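Local coordinates for protein monomethylamine methyltransferase MtmB1 (Methanosarcina barkeri, PDB 1NTH) that catalyses the transfer of the methyl group of monomethylamine to the corrinoid cofactor of its partner protein MtmC, a step in methanogenesis from methylamine, at residues A[337-348]-A[412-423]; A[122-130]-A[143-154]. All coordinates share one frame; numbering follows the deposited sequence. Where two conformers were deposited one is given.

Contact 1: residues A[337-348]-A[412-423]; sequences CAGPCTEMCLLE and YEKNYASAPAGK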
loop_
_atom_site.group_PDB
_atom_site.type_symbol
_atom_site.label_atom_id
_atom_site.label_comp_id
_atom_site.label_asym_id
_atom_site.label_seq_id
_atom_site.Cartn_x
_atom_site.Cartn_y
_atom_site.Cartn_z
ATOM N N CYS A 337 14.385 40.867 -9.364
ATOM C CA CYS A 337 13.882 42.130 -8.827
ATOM C C CYS A 337 12.536 42.473 -9.455
ATOM O O CYS A 337 11.598 42.880 -8.766
ATOM C CB CYS A 337 14.854 43.276 -9.131
ATOM S SG CYS A 337 16.411 43.238 -8.235
ATOM N N ALA A 338 12.456 42.308 -10.771
ATOM C CA ALA A 338 11.249 42.626 -11.523
ATOM C C ALA A 338 10.127 41.607 -11.344
ATOM O O ALA A 338 10.371 40.443 -11.014
ATOM C CB ALA A 338 11.592 42.770 -13.000
ATOM N N GLY A 339 8.898 42.061 -11.574
ATOM C CA GLY A 339 7.738 41.201 -11.436
ATOM C C GLY A 339 7.354 40.514 -12.733
ATOM O O GLY A 339 7.937 40.790 -13.782
ATOM N N PRO A 340 6.361 39.612 -12.691
ATOM C CA PRO A 340 5.904 38.882 -13.875
ATOM C C PRO A 340 5.434 39.774 -15.017
ATOM O O PRO A 340 5.006 40.910 -14.805
ATOM C CB PRO A 340 4.765 38.018 -13.333
ATOM C CG PRO A 340 5.145 37.806 -11.912
ATOM C CD PRO A 340 5.614 39.178 -11.500
ATOM N N CYS A 341 5.513 39.229 -16.224
ATOM C CA CYS A 341 5.092 39.909 -17.440
ATOM C C CYS A 341 5.909 41.158 -17.752
ATOM O O CYS A 341 5.376 42.158 -18.234
ATOM C CB CYS A 341 3.603 40.255 -17.364
ATOM S SG CYS A 341 2.818 40.479 -18.983
ATOM N N THR A 342 7.202 41.095 -17.457
ATOM C CA THR A 342 8.116 42.190 -17.758
ATOM C C THR A 342 9.358 41.551 -18.357
ATOM O O THR A 342 9.745 40.440 -17.978
ATOM C CB THR A 342 8.524 43.004 -16.505
ATOM O OG1 THR A 342 9.344 42.202 -15.646
ATOM C CG2 THR A 342 7.290 43.479 -15.751
ATOM N N GLU A 343 9.978 42.245 -19.302
ATOM C CA GLU A 343 11.165 41.723 -19.950
ATOM C C GLU A 343 12.316 41.561 -18.965
ATOM O O GLU A 343 13.065 40.583 -19.032
ATOM C CB GLU A 343 11.585 42.646 -21.091
ATOM C CG GLU A 343 12.664 42.064 -21.982
ATOM C CD GLU A 343 13.002 42.975 -23.143
ATOM O OE1 GLU A 343 13.631 44.028 -22.909
ATOM O OE2 GLU A 343 12.628 42.642 -24.286
ATOM N N MET A 344 12.452 42.504 -18.037
ATOM C CA MET A 344 13.538 42.428 -17.070
ATOM C C MET A 344 13.477 41.156 -16.230
ATOM O O MET A 344 14.497 40.502 -16.018
ATOM C CB MET A 344 13.540 43.644 -16.144
ATOM C CG MET A 344 14.766 43.684 -15.243
ATOM S SD MET A 344 14.885 45.178 -14.252
ATOM C CE MET A 344 16.053 44.673 -12.978
ATOM N N CYS A 345 12.287 40.811 -15.748
ATOM C CA CYS A 345 12.132 39.610 -14.934
ATOM C C CYS A 345 12.661 38.392 -15.685
ATOM O O CYS A 345 13.433 37.599 -15.146
ATOM C CB CYS A 345 10.660 39.397 -14.575
ATOM S SG CYS A 345 10.347 37.910 -13.578
ATOM N N LEU A 346 12.247 38.249 -16.939
ATOM C CA LEU A 346 12.682 37.123 -17.752
ATOM C C LEU A 346 14.187 37.135 -18.001
ATOM O O LEU A 346 14.831 36.088 -17.975
ATOM C CB LEU A 346 11.930 37.113 -19.088
ATOM C CG LEU A 346 10.411 36.948 -18.977
ATOM C CD1 LEU A 346 9.796 36.913 -20.371
ATOM C CD2 LEU A 346 10.085 35.657 -18.218
ATOM N N LEU A 347 14.753 38.316 -18.237
ATOM C CA LEU A 347 16.187 38.415 -18.480
ATOM C C LEU A 347 16.985 38.131 -17.210
ATOM O O LEU A 347 18.062 37.537 -17.268
ATOM C CB LEU A 347 16.547 39.803 -19.028
ATOM C CG LEU A 347 16.016 40.118 -20.430
ATOM C CD1 LEU A 347 16.418 41.534 -20.823
ATOM C CD2 LEU A 347 16.565 39.114 -21.432
ATOM N N GLU A 348 16.458 38.560 -16.066
ATOM C CA GLU A 348 17.129 38.325 -14.791
ATOM C C GLU A 348 17.188 36.824 -14.521
ATOM O O GLU A 348 18.243 36.278 -14.193
ATOM C CB GLU A 348 16.371 39.009 -13.650
ATOM C CG GLU A 348 16.617 40.505 -13.510
ATOM C CD GLU A 348 15.856 41.094 -12.333
ATOM O OE1 GLU A 348 14.653 41.400 -12.484
ATOM O OE2 GLU A 348 16.457 41.233 -11.245
ATOM N N TYR A 412 20.620 44.843 -17.553
ATOM C CA TYR A 412 19.679 45.193 -16.494
ATOM C C TYR A 412 20.280 45.655 -15.168
ATOM O O TYR A 412 19.569 46.214 -14.333
ATOM C CB TYR A 412 18.728 44.009 -16.225
ATOM C CG TYR A 412 19.397 42.749 -15.687
ATOM C CD1 TYR A 412 19.953 42.720 -14.407
ATOM C CD2 TYR A 412 19.469 41.589 -16.459
ATOM C CE1 TYR A 412 20.566 41.567 -13.907
ATOM C CE2 TYR A 412 20.080 40.430 -15.970
ATOM C CZ TYR A 412 20.624 40.426 -14.696
ATOM O OH TYR A 412 21.228 39.285 -14.209
ATOM N N GLU A 413 21.577 45.444 -14.968
ATOM C CA GLU A 413 22.198 45.805 -13.695
ATOM C C GLU A 413 22.203 47.283 -13.314
ATOM O O GLU A 413 22.591 47.637 -12.202
ATOM C CB GLU A 413 23.621 45.240 -13.621
ATOM C CG GLU A 413 24.665 45.954 -14.454
ATOM C CD GLU A 413 26.006 45.242 -14.402
ATOM O OE1 GLU A 413 26.308 44.621 -13.358
ATOM O OE2 GLU A 413 26.763 45.308 -15.394
ATOM N N LYS A 414 21.759 48.148 -14.217
ATOM C CA LYS A 414 21.715 49.574 -13.920
ATOM C C LYS A 414 20.283 50.013 -13.635
ATOM O O LYS A 414 20.015 51.196 -13.427
ATOM C CB LYS A 414 22.293 50.366 -15.097
ATOM C CG LYS A 414 23.754 50.084 -15.390
ATOM C CD LYS A 414 24.650 50.554 -14.258
ATOM C CE LYS A 414 26.113 50.309 -14.580
ATOM N NZ LYS A 414 27.003 50.762 -13.476
ATOM N N ASN A 415 19.370 49.045 -13.596
ATOM C CA ASN A 415 17.958 49.335 -13.370
ATOM C C ASN A 415 17.349 48.657 -12.143
ATOM O O ASN A 415 16.128 48.541 -12.048
ATOM C CB ASN A 415 17.160 48.928 -14.610
ATOM C CG ASN A 415 17.702 49.554 -15.879
ATOM O OD1 ASN A 415 17.495 49.034 -16.976
ATOM N ND2 ASN A 415 18.391 50.680 -15.740
ATOM N N TYR A 416 18.182 48.218 -11.206
ATOM C CA TYR A 416 17.674 47.550 -10.009
ATOM C C TYR A 416 16.692 48.422 -9.230
ATOM O O TYR A 416 15.628 47.956 -8.821
ATOM C CB TYR A 416 18.834 47.140 -9.099
ATOM C CG TYR A 416 19.715 46.053 -9.680
ATOM C CD1 TYR A 416 21.099 46.101 -9.528
ATOM C CD2 TYR A 416 19.166 44.980 -10.386
ATOM C CE1 TYR A 416 21.921 45.112 -10.067
ATOM C CE2 TYR A 416 19.980 43.984 -10.929
ATOM C CZ TYR A 416 21.354 44.058 -10.766
ATOM O OH TYR A 416 22.169 43.093 -11.311
ATOM N N ALA A 417 17.049 49.687 -9.033
ATOM C CA ALA A 417 16.198 50.611 -8.293
ATOM C C ALA A 417 14.880 50.901 -9.004
ATOM O O ALA A 417 13.890 51.250 -8.361
ATOM C CB ALA A 417 16.949 51.916 -8.037
ATOM N N SER A 418 14.864 50.755 -10.324
ATOM C CA SER A 418 13.657 51.024 -11.094
ATOM C C SER A 418 13.059 49.775 -11.738
ATOM O O SER A 418 12.340 49.866 -12.731
ATOM C CB SER A 418 13.948 52.069 -12.174
ATOM O OG SER A 418 14.939 51.611 -13.081
ATOM N N ALA A 419 13.353 48.610 -11.170
ATOM C CA ALA A 419 12.827 47.361 -11.707
ATOM C C ALA A 419 11.304 47.427 -11.761
ATOM O O ALA A 419 10.658 47.787 -10.779
ATOM C CB ALA A 419 13.270 46.190 -10.835
ATOM N N PRO A 420 10.710 47.080 -12.915
ATOM C CA PRO A 420 9.252 47.108 -13.078
ATOM C C PRO A 420 8.534 46.139 -12.136
ATOM O O PRO A 420 8.933 44.982 -12.003
ATOM C CB PRO A 420 9.064 46.753 -14.551
ATOM C CG PRO A 420 10.242 45.881 -14.842
ATOM C CD PRO A 420 11.365 46.604 -14.144
ATOM N N ALA A 421 7.476 46.627 -11.496
ATOM C CA ALA A 421 6.695 45.841 -10.542
ATOM C C ALA A 421 6.039 44.610 -11.152
ATOM O O ALA A 421 5.816 43.613 -10.466
ATOM C CB ALA A 421 5.631 46.723 -9.894
ATOM N N GLY A 422 5.715 44.681 -12.435
ATOM C CA GLY A 422 5.094 43.544 -13.088
ATOM C C GLY A 422 3.638 43.358 -12.715
ATOM O O GLY A 422 3.027 44.222 -12.082
ATOM N N LYS A 423 3.086 42.209 -13.090
ATOM C CA LYS A 423 1.686 41.912 -12.825
ATOM C C LYS A 423 1.466 40.643 -12.021
ATOM O O LYS A 423 2.355 39.799 -11.908
ATOM C CB LYS A 423 0.932 41.795 -14.152
ATOM C CG LYS A 423 0.965 43.064 -14.989
ATOM C CD LYS A 423 0.130 42.915 -16.245
ATOM C CE LYS A 423 0.069 44.222 -17.022
ATOM N NZ LYS A 423 -0.831 44.113 -18.202
#
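Gly-339 and Gly-422 bring the two backbones together, their CA atoms 3.9 Å apart, between two main-chain hydrogen bonds. Gly-339 N donates to Pro-420 O (3.0 Å). Lys-423 N donates to Pro-340 O (2.9 Å). A CB on either glycine would run into the opposite backbone.

Met-344 lies along the loop. Its CG is anti to the backbone N (chi1 -173°) and rests against Tyr-412 CB, and the chain stays extended. SD therefore passes Pro-420 CD, and CE ends 3.8 Å from Ala-419 CB, near Tyr-416 CD2. Thr-342 touches the same proline with CB against CG, while its methyl CG2 lies 3.5 Å from Gly-422 CA. Thr-342 is the N-cap of the helix: OG1 accepts from Cys-345 N, a capping bond, and donates to Gly-339 O.

The methylene CG of Glu-348 sits squarely over one face of the Tyr-412 ring, 3.9 Å from the centroid, a CH-pi contact. The carboxylate beyond it takes two backbone N-H groups: Cys-337 N reaches OE2 at 2.8 Å and Ala-338 N reaches the syn lone pair of OE1. Asn-307 ND2 also hydrogen-bonds to OE2, and Tyr-412 OH hydrogen-bonds to the backbone O of Asn-307. Cys-337 SG approaches the Tyr-416 ring obliquely.

The contact lays the loop between helices 398-410 and 425-428 over the start of helix 343-359. Pro-340 and Cys-341 also meet helix 438-454, where Glu-439 forms a salt bridge with Lys-423.

Contact 2: residues A[122-130]-A[143-154]; sequences AKPIVQGGP and VHMSYALEKEVD
The Tyr-147 ring carries Gly-129 CA over the centre of one face, 3.3 Å from the centroid, a close CH-pi contact. His-144 O lies at the ring edge, in plane. Pro-130 CG stands over a face of the His-144 ring, 3.9 Å from its centroid, and also touches Val-143 CG1. His-144 ND1 is hydrogen-bonded to Phe-140 O. Tyr-147 CG lies anti to the carbonyl carbon (chi1 -63°), which carries the ring out to the Gly-129 backbone. Replacing Tyr-147 by an alanine would probably open a gap against Gly-129 and take from its CA the ring face it rests on.

Asp-154 pairs with Val-126 through two hydrogen bonds. Val-126 N gives an almost straight bond to the anti lone pair of OD2 (2.8 Å, 178°), and Asp-154 N returns one to Val-126 O (2.8 Å). Val-126 CB packs 3.2 Å from Glu-152 O.

The salt bridge lies at the other end. Lys-123 extends fully, and its NZ meets Glu-152 OE1 at 2.7 Å on the syn side, out of the carboxylate plane. A water links NZ to OE2, and a second water lies within hydrogen-bonding distance of NZ and Glu-152 O. Arg-391 is a second partner of OE2, so the glutamate charge is probably well balanced.

Strand 125-128 belongs to the parallel barrel sheet, next to strands 155-156 and 363-366. Strand 125-128, helix 140-148 and strand 155-156 form a beta-alpha-beta crossover of the barrel, with the two strands parallel and paired. Helix 140-148 packs on the first strand's C-terminal end, and the loop after it leads into strand 155-156. Helix 380-393 adds Ala-383 against Tyr-147 and Val-153.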
loop_
_atom_site.group_PDB
_atom_site.type_symbol
_atom_site.label_atom_id
_atom_site.label_comp_id
_atom_site.label_asym_id
_atom_site.label_seq_id
_atom_site.Cartn_x
_atom_site.Cartn_y
_atom_site.Cartn_z
ATOM N N ALA A 122 24.109 17.531 -20.215
ATOM C CA ALA A 122 22.807 17.196 -19.650
ATOM C C ALA A 122 22.142 18.436 -19.068
ATOM O O ALA A 122 22.806 19.315 -18.524
ATOM C CB ALA A 122 22.962 16.134 -18.568
ATOM N N LYS A 123 20.824 18.498 -19.191
ATOM C CA LYS A 123 20.053 19.625 -18.681
ATOM C C LYS A 123 19.719 19.422 -17.203
ATOM O O LYS A 123 19.453 18.306 -16.761
ATOM C CB LYS A 123 18.754 19.756 -19.479
ATOM C CG LYS A 123 17.868 20.927 -19.090
ATOM C CD LYS A 123 16.538 20.860 -19.835
ATOM C CE LYS A 123 15.665 22.073 -19.541
ATOM N NZ LYS A 123 14.315 21.943 -20.168
ATOM N N PRO A 124 19.758 20.498 -16.410
ATOM C CA PRO A 124 19.425 20.308 -14.997
ATOM C C PRO A 124 17.923 20.094 -14.840
ATOM O O PRO A 124 17.151 20.298 -15.781
ATOM C CB PRO A 124 19.898 21.611 -14.349
ATOM C CG PRO A 124 19.780 22.609 -15.451
ATOM C CD PRO A 124 20.298 21.847 -16.649
ATOM N N ILE A 125 17.520 19.661 -13.652
ATOM C CA ILE A 125 16.114 19.446 -13.346
ATOM C C ILE A 125 15.486 20.815 -13.122
ATOM O O ILE A 125 16.058 21.662 -12.430
ATOM C CB ILE A 125 15.958 18.594 -12.063
ATOM C CG1 ILE A 125 16.446 17.168 -12.329
ATOM C CG2 ILE A 125 14.512 18.614 -11.581
ATOM C CD1 ILE A 125 15.738 16.480 -13.483
ATOM N N VAL A 126 14.317 21.035 -13.712
ATOM C CA VAL A 126 13.616 22.305 -13.569
ATOM C C VAL A 126 12.529 22.189 -12.506
ATOM O O VAL A 126 11.510 21.525 -12.704
ATOM C CB VAL A 126 12.981 22.737 -14.909
ATOM C CG1 VAL A 126 12.206 24.039 -14.732
ATOM C CG2 VAL A 126 14.068 22.913 -15.960
ATOM N N GLN A 127 12.768 22.824 -11.364
ATOM C CA GLN A 127 11.815 22.813 -10.265
ATOM C C GLN A 127 11.096 24.153 -10.307
ATOM O O GLN A 127 11.624 25.165 -9.852
ATOM C CB GLN A 127 12.549 22.635 -8.936
ATOM C CG GLN A 127 11.641 22.612 -7.720
ATOM C CD GLN A 127 12.308 21.954 -6.533
ATOM O OE1 GLN A 127 12.959 22.612 -5.712
ATOM N NE2 GLN A 127 12.169 20.639 -6.448
ATOM N N GLY A 128 9.893 24.153 -10.865
ATOM C CA GLY A 128 9.149 25.389 -10.999
ATOM C C GLY A 128 7.994 25.572 -10.044
ATOM O O GLY A 128 7.309 24.619 -9.673
ATOM N N GLY A 129 7.772 26.819 -9.651
ATOM C CA GLY A 129 6.678 27.112 -8.751
ATOM C C GLY A 129 6.793 28.519 -8.204
ATOM O O GLY A 129 7.724 29.247 -8.566
ATOM N N PRO A 130 5.852 28.934 -7.341
ATOM C CA PRO A 130 5.843 30.268 -6.731
ATOM C C PRO A 130 7.110 30.503 -5.919
ATOM O O PRO A 130 7.413 31.627 -5.515
ATOM C CB PRO A 130 4.587 30.244 -5.869
ATOM C CG PRO A 130 3.669 29.341 -6.658
ATOM C CD PRO A 130 4.603 28.214 -7.037
ATOM N N VAL A 143 -2.663 28.739 -9.770
ATOM C CA VAL A 143 -1.298 29.235 -9.862
ATOM C C VAL A 143 -0.296 28.093 -9.994
ATOM O O VAL A 143 0.597 28.137 -10.839
ATOM C CB VAL A 143 -0.925 30.093 -8.633
ATOM C CG1 VAL A 143 0.573 30.352 -8.608
ATOM C CG2 VAL A 143 -1.680 31.420 -8.688
ATOM N N HIS A 144 -0.435 27.065 -9.167
ATOM C CA HIS A 144 0.505 25.961 -9.265
ATOM C C HIS A 144 0.291 25.168 -10.544
ATOM O O HIS A 144 1.240 24.622 -11.110
ATOM C CB HIS A 144 0.418 25.065 -8.031
ATOM C CG HIS A 144 0.990 25.701 -6.802
ATOM N ND1 HIS A 144 0.270 26.569 -6.010
ATOM C CD2 HIS A 144 2.236 25.653 -6.275
ATOM C CE1 HIS A 144 1.050 27.030 -5.047
ATOM N NE2 HIS A 144 2.247 26.491 -5.185
ATOM N N MET A 145 -0.950 25.121 -11.017
ATOM C CA MET A 145 -1.236 24.411 -12.256
ATOM C C MET A 145 -0.485 25.067 -13.409
ATOM O O MET A 145 -0.110 24.399 -14.370
ATOM C CB MET A 145 -2.742 24.390 -12.541
ATOM C CG MET A 145 -3.178 23.187 -13.367
ATOM S SD MET A 145 -4.931 23.169 -13.791
ATOM C CE MET A 145 -5.693 23.284 -12.175
ATOM N N SER A 146 -0.266 26.377 -13.321
ATOM C CA SER A 146 0.430 27.077 -14.395
ATOM C C SER A 146 1.858 26.570 -14.575
ATOM O O SER A 146 2.471 26.795 -15.617
ATOM C CB SER A 146 0.427 28.597 -14.164
ATOM O OG SER A 146 1.370 28.999 -13.186
ATOM N N TYR A 147 2.388 25.888 -13.563
ATOM C CA TYR A 147 3.731 25.333 -13.660
ATOM C C TYR A 147 3.656 23.887 -14.128
ATOM O O TYR A 147 4.433 23.467 -14.986
ATOM C CB TYR A 147 4.457 25.389 -12.313
ATOM C CG TYR A 147 4.680 26.791 -11.812
ATOM C CD1 TYR A 147 3.691 27.457 -11.094
ATOM C CD2 TYR A 147 5.880 27.458 -12.064
ATOM C CE1 TYR A 147 3.889 28.755 -10.634
ATOM C CE2 TYR A 147 6.089 28.758 -11.611
ATOM C CZ TYR A 147 5.090 29.398 -10.894
ATOM O OH TYR A 147 5.296 30.669 -10.411
ATOM N N ALA A 148 2.708 23.134 -13.572
ATOM C CA ALA A 148 2.550 21.729 -13.943
ATOM C C ALA A 148 2.178 21.584 -15.414
ATOM O O ALA A 148 2.524 20.593 -16.046
ATOM C CB ALA A 148 1.489 21.067 -13.069
ATOM N N LEU A 149 1.477 22.579 -15.952
ATOM C CA LEU A 149 1.072 22.548 -17.357
ATOM C C LEU A 149 2.240 22.790 -18.313
ATOM O O LEU A 149 2.121 22.551 -19.514
ATOM C CB LEU A 149 -0.029 23.585 -17.609
ATOM C CG LEU A 149 -1.407 23.242 -17.034
ATOM C CD1 LEU A 149 -2.324 24.456 -17.111
ATOM C CD2 LEU A 149 -1.999 22.060 -17.797
ATOM N N GLU A 150 3.362 23.269 -17.782
ATOM C CA GLU A 150 4.547 23.526 -18.598
ATOM C C GLU A 150 5.406 22.268 -18.690
ATOM O O GLU A 150 5.871 21.759 -17.672
ATOM C CB GLU A 150 5.388 24.651 -17.979
ATOM C CG GLU A 150 4.753 26.034 -18.005
ATOM C CD GLU A 150 4.565 26.565 -19.415
ATOM O OE1 GLU A 150 5.400 26.240 -20.287
ATOM O OE2 GLU A 150 3.596 27.321 -19.647
ATOM N N LYS A 151 5.624 21.760 -19.900
ATOM C CA LYS A 151 6.456 20.568 -20.059
ATOM C C LYS A 151 7.894 20.821 -19.614
ATOM O O LYS A 151 8.636 19.882 -19.314
ATOM C CB LYS A 151 6.442 20.083 -21.511
ATOM C CG LYS A 151 5.178 19.324 -21.873
ATOM C CD LYS A 151 5.313 18.618 -23.208
ATOM C CE LYS A 151 4.133 17.683 -23.442
ATOM N NZ LYS A 151 4.287 16.907 -24.700
ATOM N N GLU A 152 8.290 22.090 -19.580
ATOM C CA GLU A 152 9.635 22.470 -19.153
ATOM C C GLU A 152 9.865 22.144 -17.679
ATOM O O GLU A 152 10.994 21.883 -17.263
ATOM C CB GLU A 152 9.851 23.977 -19.342
ATOM C CG GLU A 152 10.148 24.436 -20.762
ATOM C CD GLU A 152 11.480 23.929 -21.279
ATOM O OE1 GLU A 152 12.433 23.803 -20.477
ATOM O OE2 GLU A 152 11.582 23.672 -22.497
ATOM N N VAL A 153 8.792 22.169 -16.895
ATOM C CA VAL A 153 8.880 21.921 -15.458
ATOM C C VAL A 153 8.852 20.432 -15.096
ATOM O O VAL A 153 7.994 19.681 -15.568
ATOM C CB VAL A 153 7.741 22.675 -14.723
ATOM C CG1 VAL A 153 7.823 22.441 -13.221
ATOM C CG2 VAL A 153 7.842 24.173 -15.021
ATOM N N ASP A 154 9.799 20.023 -14.253
ATOM C CA ASP A 154 9.930 18.632 -13.805
ATOM C C ASP A 154 9.307 18.361 -12.436
ATOM O O ASP A 154 8.676 17.320 -12.227
ATOM C CB ASP A 154 11.409 18.237 -13.746
ATOM C CG ASP A 154 12.075 18.268 -15.099
ATOM O OD1 ASP A 154 11.589 17.562 -16.008
ATOM O OD2 ASP A 154 13.088 18.985 -15.253
HETATM O O HOH W 1 12.933 20.363 -18.297
HETATM O O HOH W 2 13.798 21.886 -22.848
HETATM O O HOH W 3 15.064 19.075 -16.974
#

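How the contacts relate
Contact 2 closes before contact 1 opens along the chain. Their centres are about 21 Å apart, and their nearest atoms about 7 Å, so they do not touch. Contact 2 lies within the TIM barrel; contact 1 sets the later loop 412-423 against a barrel loop and helix. Segment 337-348 of contact 1 follows strand 330-333, at the start of helix 343-359, and that helix leads to strand 363-366, which pairs with both 330-333 and 125-128. Helix 380-393 is a shared neighbour, touching Pro-340 in contact 1 and Tyr-147 in contact 2. Contact 2 closes one beta-alpha-beta unit near subunit interfaces; contact 1 fixes a late loop on a helix start, where no other chain touches.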